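Transcriptional regulator (Streptococcus dysgalactiae, PDB 4YV9) probably regulates transcription in quorum sensing by binding DNA and the SHP peptide pheromone, and is held here in complex with a cyclic peptide inhibitor. Local coordinates at residues L192-F201 / F227-Q238. Numbering follows the deposited sequence.
Sequences LIISIDYSYF and FLYVHGYYKLKQ
Ile-196 lays its CG2 methyl over one face of the Tyr-233 ring, 3.4 Å from CE2, while Asp-197 OD1 lies at the edge of that ring, near its plane. The Tyr-233 hydroxyl donates to Asp-197; OH lies 2.9 Å from OD1 and meets it nearly along the C-O axis, with carboxylate and ring planes 66° apart. Leu-192 CD2 reaches the edge of the Phe-227 ring, and Ile-196 CG1 lies at the edge of Tyr-234. Phe-201 has the side-chain amide of Gln-238 over one face and the backbone carbon of Ser-199 over the other; Lys-237 CD stands at its edge, and Tyr-234 CE1 approaches obliquely, 3.7 Å from Phe-201 CD1. Val-230 forks between Leu-192, Ile-193 and Ile-196: with chi1 at 168° CG1 swings away from its own backbone nitrogen to meet Leu-192 CD2 and Ile-196 CD1, whereas CG2 packs 3.6 Å from Ile-193 CG1. The helical segments cross at 16° with axes 10.1 Å apart, a near-parallel packing consistent with the TPR-like helical fold of the Rgg C-terminal domain. Helix 201-215 connects the two and packs against Leu-192 and Tyr-234. At the end of helix 179-197, where Ser-199 closes a Schellman motif, Lys-237 NZ donates to Ile-196 O at 3.1 Å. Ser-199 N reaches the same oxygen from the opposite face of the carbonyl plane. The ammonium charge there probably complements the helix dipole, and hydrogen bonds from Tyr-233 and Lys-237 border an apolar seam whose Ile-193 also packs against the bound peptide.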
loop_
_atom_site.group_PDB
_atom_site.type_symbol
_atom_site.label_atom_id
_atom_site.label_comp_id
_atom_site.label_asym_id
_atom_site.label_seq_id
_atom_site.Cartn_x
_atom_site.Cartn_y
_atom_site.Cartn_z
ATOM N N LEU B 192 6.747 -15.661 -14.188
ATOM C CA LEU B 192 7.541 -15.344 -15.371
ATOM C C LEU B 192 8.934 -15.966 -15.277
ATOM O O LEU B 192 9.461 -16.487 -16.254
ATOM C CB LEU B 192 7.645 -13.826 -15.557
ATOM C CG LEU B 192 8.610 -13.326 -16.640
ATOM C CD1 LEU B 192 8.300 -13.947 -18.007
ATOM C CD2 LEU B 192 8.609 -11.808 -16.733
ATOM N N ILE B 193 9.517 -15.919 -14.087
ATOM C CA ILE B 193 10.823 -16.546 -13.851
ATOM C C ILE B 193 10.807 -18.046 -14.183
ATOM O O ILE B 193 11.703 -18.552 -14.871
ATOM C CB ILE B 193 11.275 -16.322 -12.385
ATOM C CG1 ILE B 193 11.830 -14.909 -12.234
ATOM C CG2 ILE B 193 12.325 -17.342 -11.962
ATOM C CD1 ILE B 193 11.894 -14.419 -10.793
ATOM N N ILE B 194 9.772 -18.742 -13.719
ATOM C CA ILE B 194 9.621 -20.174 -13.967
ATOM C C ILE B 194 9.367 -20.458 -15.444
ATOM O O ILE B 194 9.898 -21.414 -16.011
ATOM C CB ILE B 194 8.473 -20.758 -13.122
ATOM C CG1 ILE B 194 8.737 -20.510 -11.639
ATOM C CG2 ILE B 194 8.307 -22.240 -13.388
ATOM C CD1 ILE B 194 7.657 -21.038 -10.725
ATOM N N SER B 195 8.559 -19.607 -16.065
ATOM C CA SER B 195 8.211 -19.761 -17.468
ATOM C C SER B 195 9.433 -19.629 -18.356
ATOM O O SER B 195 9.582 -20.358 -19.340
ATOM C CB SER B 195 7.161 -18.724 -17.870
ATOM O OG SER B 195 5.922 -19.033 -17.264
ATOM N N ILE B 196 10.305 -18.692 -18.009
ATOM C CA ILE B 196 11.557 -18.540 -18.731
ATOM C C ILE B 196 12.443 -19.772 -18.518
ATOM O O ILE B 196 12.943 -20.351 -19.485
ATOM C CB ILE B 196 12.303 -17.269 -18.300
ATOM C CG1 ILE B 196 11.492 -16.030 -18.664
ATOM C CG2 ILE B 196 13.650 -17.190 -18.994
ATOM C CD1 ILE B 196 11.963 -14.781 -17.954
ATOM N N ASP B 197 12.607 -20.175 -17.257
ATOM C CA ASP B 197 13.413 -21.347 -16.896
ATOM C C ASP B 197 13.024 -22.580 -17.694
ATOM O O ASP B 197 13.876 -23.305 -18.186
ATOM C CB ASP B 197 13.280 -21.670 -15.405
ATOM C CG ASP B 197 14.072 -20.724 -14.520
ATOM O OD1 ASP B 197 15.029 -20.094 -15.024
ATOM O OD2 ASP B 197 13.738 -20.617 -13.317
ATOM N N TYR B 198 11.724 -22.807 -17.811
ATOM C CA TYR B 198 11.192 -23.964 -18.509
ATOM C C TYR B 198 11.026 -23.703 -20.006
ATOM O O TYR B 198 10.505 -24.551 -20.733
ATOM C CB TYR B 198 9.849 -24.368 -17.900
ATOM C CG TYR B 198 9.932 -25.126 -16.594
ATOM C CD1 TYR B 198 11.067 -25.850 -16.256
ATOM C CD2 TYR B 198 8.861 -25.131 -15.704
ATOM C CE1 TYR B 198 11.140 -26.553 -15.063
ATOM C CE2 TYR B 198 8.924 -25.831 -14.511
ATOM C CZ TYR B 198 10.066 -26.537 -14.194
ATOM O OH TYR B 198 10.136 -27.238 -13.009
ATOM N N SER B 199 11.462 -22.527 -20.456
ATOM C CA SER B 199 11.428 -22.154 -21.873
ATOM C C SER B 199 10.009 -22.108 -22.454
ATOM O O SER B 199 9.812 -22.365 -23.643
ATOM C CB SER B 199 12.298 -23.111 -22.703
ATOM O OG SER B 199 13.641 -23.122 -22.245
ATOM N N TYR B 200 9.030 -21.786 -21.614
ATOM C CA TYR B 200 7.671 -21.527 -22.078
ATOM C C TYR B 200 7.556 -20.070 -22.510
ATOM O O TYR B 200 7.054 -19.235 -21.755
ATOM C CB TYR B 200 6.642 -21.829 -20.981
ATOM C CG TYR B 200 6.432 -23.300 -20.715
ATOM C CD1 TYR B 200 5.523 -24.043 -21.460
ATOM C CD2 TYR B 200 7.138 -23.950 -19.715
ATOM C CE1 TYR B 200 5.328 -25.392 -21.218
ATOM C CE2 TYR B 200 6.949 -25.298 -19.463
ATOM C CZ TYR B 200 6.046 -26.015 -20.218
ATOM O OH TYR B 200 5.862 -27.355 -19.968
ATOM N N PHE B 201 8.007 -19.759 -23.720
ATOM C CA PHE B 201 8.099 -18.361 -24.138
ATOM C C PHE B 201 6.741 -17.757 -24.517
ATOM O O PHE B 201 6.569 -16.534 -24.528
ATOM C CB PHE B 201 9.095 -18.243 -25.283
ATOM C CG PHE B 201 10.477 -18.683 -24.898
ATOM C CD1 PHE B 201 11.153 -18.048 -23.862
ATOM C CD2 PHE B 201 11.083 -19.753 -25.531
ATOM C CE1 PHE B 201 12.422 -18.456 -23.484
ATOM C CE2 PHE B 201 12.346 -20.166 -25.160
ATOM C CZ PHE B 201 13.018 -19.516 -24.134
ATOM N N PHE B 227 11.910 -6.898 -12.474
ATOM C CA PHE B 227 11.410 -7.088 -13.837
ATOM C C PHE B 227 12.448 -6.684 -14.888
ATOM O O PHE B 227 12.534 -7.303 -15.944
ATOM C CB PHE B 227 10.116 -6.304 -14.031
ATOM C CG PHE B 227 9.439 -6.553 -15.353
ATOM C CD1 PHE B 227 9.139 -7.842 -15.772
ATOM C CD2 PHE B 227 9.089 -5.497 -16.169
ATOM C CE1 PHE B 227 8.514 -8.069 -16.987
ATOM C CE2 PHE B 227 8.461 -5.721 -17.386
ATOM C CZ PHE B 227 8.177 -7.010 -17.790
ATOM N N LEU B 228 13.239 -5.651 -14.610
ATOM C CA LEU B 228 14.342 -5.298 -15.513
ATOM C C LEU B 228 15.270 -6.502 -15.675
ATOM O O LEU B 228 15.714 -6.818 -16.771
ATOM C CB LEU B 228 15.127 -4.097 -14.978
ATOM C CG LEU B 228 16.348 -3.647 -15.774
ATOM C CD1 LEU B 228 15.952 -3.272 -17.188
ATOM C CD2 LEU B 228 16.976 -2.462 -15.062
ATOM N N TYR B 229 15.531 -7.187 -14.567
ATOM C CA TYR B 229 16.470 -8.302 -14.590
ATOM C C TYR B 229 15.866 -9.493 -15.324
ATOM O O TYR B 229 16.483 -10.059 -16.203
ATOM C CB TYR B 229 16.870 -8.715 -13.173
ATOM C CG TYR B 229 17.933 -9.793 -13.171
ATOM C CD1 TYR B 229 17.588 -11.138 -13.295
ATOM C CD2 TYR B 229 19.276 -9.470 -13.050
ATOM C CE1 TYR B 229 18.545 -12.126 -13.293
ATOM C CE2 TYR B 229 20.239 -10.455 -13.044
ATOM C CZ TYR B 229 19.865 -11.781 -13.171
ATOM O OH TYR B 229 20.819 -12.762 -13.175
ATOM N N VAL B 230 14.636 -9.832 -14.958
ATOM C CA VAL B 230 13.987 -11.055 -15.400
ATOM C C VAL B 230 13.649 -10.992 -16.881
ATOM O O VAL B 230 13.836 -11.960 -17.627
ATOM C CB VAL B 230 12.702 -11.299 -14.570
ATOM C CG1 VAL B 230 11.855 -12.404 -15.189
ATOM C CG2 VAL B 230 13.068 -11.619 -13.110
ATOM N N HIS B 231 13.153 -9.835 -17.304
ATOM C CA HIS B 231 12.857 -9.602 -18.707
ATOM C C HIS B 231 14.151 -9.628 -19.530
ATOM O O HIS B 231 14.184 -10.165 -20.634
ATOM C CB HIS B 231 12.121 -8.269 -18.870
ATOM C CG HIS B 231 11.598 -8.030 -20.250
ATOM N ND1 HIS B 231 11.304 -6.770 -20.726
ATOM C CD2 HIS B 231 11.312 -8.887 -21.258
ATOM C CE1 HIS B 231 10.869 -6.862 -21.971
ATOM N NE2 HIS B 231 10.860 -8.137 -22.316
ATOM N N GLY B 232 15.222 -9.060 -18.979
ATOM C CA GLY B 232 16.520 -9.118 -19.631
ATOM C C GLY B 232 16.931 -10.565 -19.804
ATOM O O GLY B 232 17.486 -10.956 -20.837
ATOM N N TYR B 233 16.633 -11.366 -18.784
ATOM C CA TYR B 233 16.927 -12.799 -18.793
ATOM C C TYR B 233 16.131 -13.502 -19.894
ATOM O O TYR B 233 16.658 -14.359 -20.613
ATOM C CB TYR B 233 16.625 -13.390 -17.413
ATOM C CG TYR B 233 16.764 -14.892 -17.275
ATOM C CD1 TYR B 233 17.877 -15.566 -17.763
ATOM C CD2 TYR B 233 15.786 -15.631 -16.612
ATOM C CE1 TYR B 233 18.001 -16.940 -17.616
ATOM C CE2 TYR B 233 15.903 -16.997 -16.456
ATOM C CZ TYR B 233 17.006 -17.647 -16.963
ATOM O OH TYR B 233 17.107 -19.009 -16.808
ATOM N N TYR B 234 14.868 -13.120 -20.033
ATOM C CA TYR B 234 14.031 -13.597 -21.130
ATOM C C TYR B 234 14.612 -13.191 -22.479
ATOM O O TYR B 234 14.633 -13.988 -23.412
ATOM C CB TYR B 234 12.608 -13.058 -20.978
ATOM C CG TYR B 234 11.752 -13.150 -22.220
ATOM C CD1 TYR B 234 11.094 -14.325 -22.543
ATOM C CD2 TYR B 234 11.588 -12.053 -23.054
ATOM C CE1 TYR B 234 10.301 -14.410 -23.656
ATOM C CE2 TYR B 234 10.790 -12.125 -24.179
ATOM C CZ TYR B 234 10.148 -13.308 -24.475
ATOM O OH TYR B 234 9.355 -13.398 -25.593
ATOM N N LYS B 235 15.078 -11.948 -22.572
ATOM C CA LYS B 235 15.675 -11.434 -23.802
ATOM C C LYS B 235 16.933 -12.214 -24.158
ATOM O O LYS B 235 17.156 -12.561 -25.326
ATOM C CB LYS B 235 16.014 -9.947 -23.670
ATOM C CG LYS B 235 14.816 -9.022 -23.589
ATOM C CD LYS B 235 15.272 -7.574 -23.544
ATOM C CE LYS B 235 14.177 -6.666 -23.018
ATOM N NZ LYS B 235 14.618 -5.244 -22.981
ATOM N N LEU B 236 17.756 -12.477 -23.145
ATOM C CA LEU B 236 18.981 -13.236 -23.340
ATOM C C LEU B 236 18.678 -14.621 -23.895
ATOM O O LEU B 236 19.273 -15.037 -24.886
ATOM C CB LEU B 236 19.763 -13.357 -22.030
ATOM C CG LEU B 236 21.017 -14.231 -22.120
ATOM C CD1 LEU B 236 21.909 -13.769 -23.262
ATOM C CD2 LEU B 236 21.781 -14.214 -20.808
ATOM N N LYS B 237 17.732 -15.319 -23.276
ATOM C CA LYS B 237 17.377 -16.669 -23.701
ATOM C C LYS B 237 16.830 -16.710 -25.121
ATOM O O LYS B 237 16.497 -17.778 -25.631
ATOM C CB LYS B 237 16.361 -17.282 -22.740
ATOM C CG LYS B 237 16.981 -18.179 -21.684
ATOM C CD LYS B 237 16.108 -19.397 -21.426
ATOM C CE LYS B 237 16.626 -20.218 -20.254
ATOM N NZ LYS B 237 15.778 -21.416 -20.000
ATOM N N GLN B 238 16.741 -15.547 -25.757
ATOM C CA GLN B 238 16.364 -15.469 -27.159
ATOM C C GLN B 238 17.259 -14.512 -27.941
ATOM O O GLN B 238 16.782 -13.748 -28.777
ATOM C CB GLN B 238 14.903 -15.053 -27.289
ATOM C CG GLN B 238 13.941 -16.215 -27.151
ATOM C CD GLN B 238 12.615 -15.785 -26.582
ATOM O OE1 GLN B 238 12.553 -14.850 -25.787
ATOM N NE2 GLN B 238 11.544 -16.458 -26.988
#